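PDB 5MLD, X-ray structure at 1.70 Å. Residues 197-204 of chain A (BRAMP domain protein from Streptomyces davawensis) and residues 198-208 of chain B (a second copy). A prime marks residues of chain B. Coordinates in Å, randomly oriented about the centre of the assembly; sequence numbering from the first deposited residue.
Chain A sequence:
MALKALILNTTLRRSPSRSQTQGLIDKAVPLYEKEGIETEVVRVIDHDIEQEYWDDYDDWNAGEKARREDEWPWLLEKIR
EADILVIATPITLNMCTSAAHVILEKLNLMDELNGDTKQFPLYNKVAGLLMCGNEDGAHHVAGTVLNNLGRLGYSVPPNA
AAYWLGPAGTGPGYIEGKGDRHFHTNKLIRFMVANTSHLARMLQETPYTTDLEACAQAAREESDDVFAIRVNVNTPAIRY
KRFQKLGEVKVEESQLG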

# COMPACT_ATOMS: atom_id res chain seq x y z
N SER A 197 -13.55 20.21 10.78
CA SER A 197 -14.02 21.21 11.74
C SER A 197 -15.29 20.74 12.45
O SER A 197 -15.41 20.87 13.67
CB SER A 197 -14.26 22.54 11.04
OG SER A 197 -13.05 23.05 10.51
N HIS A 198 -16.25 20.21 11.68
CA HIS A 198 -17.49 19.72 12.28
C HIS A 198 -17.21 18.59 13.27
O HIS A 198 -17.69 18.60 14.41
CB HIS A 198 -18.45 19.24 11.20
CG HIS A 198 -19.72 18.68 11.75
ND1 HIS A 198 -20.75 19.48 12.21
CD2 HIS A 198 -20.12 17.40 11.97
CE1 HIS A 198 -21.73 18.72 12.66
NE2 HIS A 198 -21.37 17.45 12.53
N LEU A 199 -16.42 17.60 12.85
CA LEU A 199 -16.18 16.47 13.74
C LEU A 199 -15.41 16.89 14.98
O LEU A 199 -15.62 16.33 16.06
CB LEU A 199 -15.45 15.37 12.97
CG LEU A 199 -15.16 14.05 13.68
CD1 LEU A 199 -16.45 13.41 14.15
CD2 LEU A 199 -14.44 13.11 12.74
N ALA A 200 -14.52 17.89 14.86
CA ALA A 200 -13.81 18.36 16.04
C ALA A 200 -14.77 18.99 17.04
O ALA A 200 -14.68 18.74 18.24
CB ALA A 200 -12.72 19.36 15.65
N ARG A 201 -15.70 19.82 16.55
CA ARG A 201 -16.70 20.42 17.44
C ARG A 201 -17.56 19.34 18.09
O ARG A 201 -17.87 19.41 19.28
CB ARG A 201 -17.57 21.42 16.69
CG ARG A 201 -16.86 22.72 16.30
CD ARG A 201 -17.81 23.75 15.70
NE ARG A 201 -18.26 23.37 14.37
CZ ARG A 201 -17.72 23.84 13.24
NH1 ARG A 201 -16.73 24.71 13.27
NH2 ARG A 201 -18.20 23.44 12.06
N MET A 202 -17.95 18.32 17.31
CA MET A 202 -18.69 17.19 17.86
C MET A 202 -17.94 16.52 19.00
O MET A 202 -18.49 16.30 20.08
CB MET A 202 -18.98 16.16 16.77
CG MET A 202 -19.96 16.57 15.69
SD MET A 202 -20.03 15.23 14.47
CE MET A 202 -20.81 13.93 15.43
N LEU A 203 -16.67 16.16 18.76
CA LEU A 203 -15.93 15.41 19.77
C LEU A 203 -15.59 16.26 20.98
O LEU A 203 -15.38 15.70 22.07
CB LEU A 203 -14.66 14.82 19.15
CG LEU A 203 -14.90 13.64 18.21
CD1 LEU A 203 -13.61 13.28 17.50
CD2 LEU A 203 -15.43 12.44 18.99
N GLN A 204 -15.54 17.58 20.82
CA GLN A 204 -15.38 18.46 21.97
C GLN A 204 -16.60 18.39 22.88
O GLN A 204 -16.47 18.43 24.11
CB GLN A 204 -15.14 19.89 21.51
CG GLN A 204 -15.14 20.90 22.65
CD GLN A 204 -14.91 22.32 22.16
OE1 GLN A 204 -15.67 22.84 21.34
NE2 GLN A 204 -13.85 22.94 22.66
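Chain B (198-208) HLARMLQETPY

The chain A stretch, Ser197 to Gln204, is helical throughout and belongs to a longer helix, with i to i+4 backbone hydrogen bonds such as Met202 N to His198 O (2.9 Å). The chain B helix, already under way at His198′, runs to Glu205′; Thr206′, at phi/psi -137/75, is the first residue to leave helical geometry, and Pro207′ and Tyr208′ continue in extended form. The helix axes approach to 11.2 Å, and the angle between their N-to-C directions is 108°, nearer perpendicular than parallel or antiparallel. The two stretches bury 454 Å², both sides summed.

Ser197 makes no contact with the chain B stretch. His198, its CA-to-CB bond directed toward chain B, meets the segment beyond the helix. Its NE2 donates a hydrogen bond to Thr206′ O (3.1 Å, N-H...O angle 160°), which lies near the ring plane. Pro207′ O is equally close to NE2, but the angle is too poor for a bond. Tyr208′ CA sits over one face of the imidazole, 3.8 Å from its centroid and 21° off the normal, a CH-pi contact.

Leu199 points sideways, yet its CD1 reaches Leu199′ CD1 (4.1 Å) and its CB lies 4.3 Å from Tyr208′ CE1. Ala200 and Arg201 are out of reach. One turn beyond His198, Met202 points toward chain B and buries the largest area, its CE packing 3.6 Å from both Met202′ CB and Leu203′ CD2. Leu203 CD2 then contacts Met202′ CE (3.7 Å), while Gln204 stays clear.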

# COMPACT_ATOMS: atom_id res chain seq x y z
N HIS B 198 -20.37 4.43 19.36
CA HIS B 198 -20.42 5.79 19.88
C HIS B 198 -20.51 6.80 18.75
O HIS B 198 -21.33 7.71 18.78
CB HIS B 198 -19.21 6.09 20.76
CG HIS B 198 -19.22 7.48 21.32
ND1 HIS B 198 -19.84 7.79 22.52
CD2 HIS B 198 -18.72 8.64 20.85
CE1 HIS B 198 -19.70 9.08 22.76
NE2 HIS B 198 -19.03 9.62 21.76
N LEU B 199 -19.65 6.64 17.74
CA LEU B 199 -19.63 7.62 16.66
C LEU B 199 -20.93 7.58 15.87
O LEU B 199 -21.43 8.63 15.44
CB LEU B 199 -18.42 7.37 15.75
CG LEU B 199 -18.18 8.41 14.66
CD1 LEU B 199 -18.03 9.80 15.28
CD2 LEU B 199 -16.93 8.03 13.87
N ALA B 200 -21.52 6.40 15.71
CA ALA B 200 -22.82 6.32 15.04
C ALA B 200 -23.88 7.09 15.81
O ALA B 200 -24.70 7.80 15.22
CB ALA B 200 -23.24 4.86 14.87
N ARG B 201 -23.88 6.97 17.14
CA ARG B 201 -24.86 7.71 17.92
C ARG B 201 -24.64 9.22 17.81
O ARG B 201 -25.60 9.99 17.72
CB ARG B 201 -24.83 7.27 19.38
CG ARG B 201 -25.43 5.88 19.59
CD ARG B 201 -25.55 5.50 21.07
NE ARG B 201 -24.25 5.24 21.67
CZ ARG B 201 -23.72 4.03 21.80
NH1 ARG B 201 -24.38 2.95 21.38
NH2 ARG B 201 -22.51 3.90 22.34
N MET B 202 -23.38 9.64 17.80
CA MET B 202 -23.08 11.06 17.63
C MET B 202 -23.61 11.58 16.30
O MET B 202 -24.26 12.63 16.24
CB MET B 202 -21.57 11.30 17.70
CG MET B 202 -20.91 10.94 18.99
SD MET B 202 -19.13 11.14 18.79
CE MET B 202 -19.02 12.89 18.45
N LEU B 203 -23.33 10.86 15.21
CA LEU B 203 -23.70 11.34 13.89
C LEU B 203 -25.21 11.27 13.67
O LEU B 203 -25.77 12.07 12.91
CB LEU B 203 -22.95 10.56 12.81
CG LEU B 203 -21.44 10.80 12.75
CD1 LEU B 203 -20.76 9.82 11.77
CD2 LEU B 203 -21.17 12.24 12.31
N GLN B 204 -25.89 10.35 14.36
CA GLN B 204 -27.35 10.35 14.32
C GLN B 204 -27.91 11.65 14.86
O GLN B 204 -28.86 12.21 14.31
CB GLN B 204 -27.88 9.16 15.11
CG GLN B 204 -29.40 9.07 15.12
CD GLN B 204 -29.88 7.75 15.69
OE1 GLN B 204 -30.50 6.95 14.98
NE2 GLN B 204 -29.59 7.51 16.96
N GLU B 205 -27.30 12.17 15.93
CA GLU B 205 -27.78 13.36 16.63
C GLU B 205 -27.28 14.66 16.00
O GLU B 205 -28.00 15.66 16.01
CB GLU B 205 -27.34 13.29 18.09
CG GLU B 205 -28.06 14.27 18.99
CD GLU B 205 -29.56 13.99 19.08
OE1 GLU B 205 -30.31 14.93 19.42
OE2 GLU B 205 -29.97 12.83 18.82
N THR B 206 -26.05 14.69 15.51
CA THR B 206 -25.45 15.91 14.97
C THR B 206 -24.71 15.58 13.68
O THR B 206 -23.47 15.53 13.65
CB THR B 206 -24.51 16.56 15.98
OG1 THR B 206 -23.33 15.75 16.12
CG2 THR B 206 -25.17 16.69 17.35
N PRO B 207 -25.44 15.36 12.58
CA PRO B 207 -24.78 15.00 11.33
C PRO B 207 -23.97 16.17 10.78
O PRO B 207 -24.18 17.33 11.16
CB PRO B 207 -25.95 14.66 10.40
CG PRO B 207 -27.06 15.51 10.91
CD PRO B 207 -26.90 15.44 12.42
N TYR B 208 -23.04 15.85 9.89
CA TYR B 208 -22.39 16.88 9.09
C TYR B 208 -23.45 17.73 8.41
O TYR B 208 -24.43 17.21 7.88
CB TYR B 208 -21.46 16.26 8.04
CG TYR B 208 -20.35 15.42 8.63
CD1 TYR B 208 -19.20 16.02 9.15
CD2 TYR B 208 -20.44 14.03 8.66
CE1 TYR B 208 -18.18 15.26 9.71
CE2 TYR B 208 -19.42 13.25 9.21
CZ TYR B 208 -18.29 13.88 9.73
OH TYR B 208 -17.29 13.13 10.30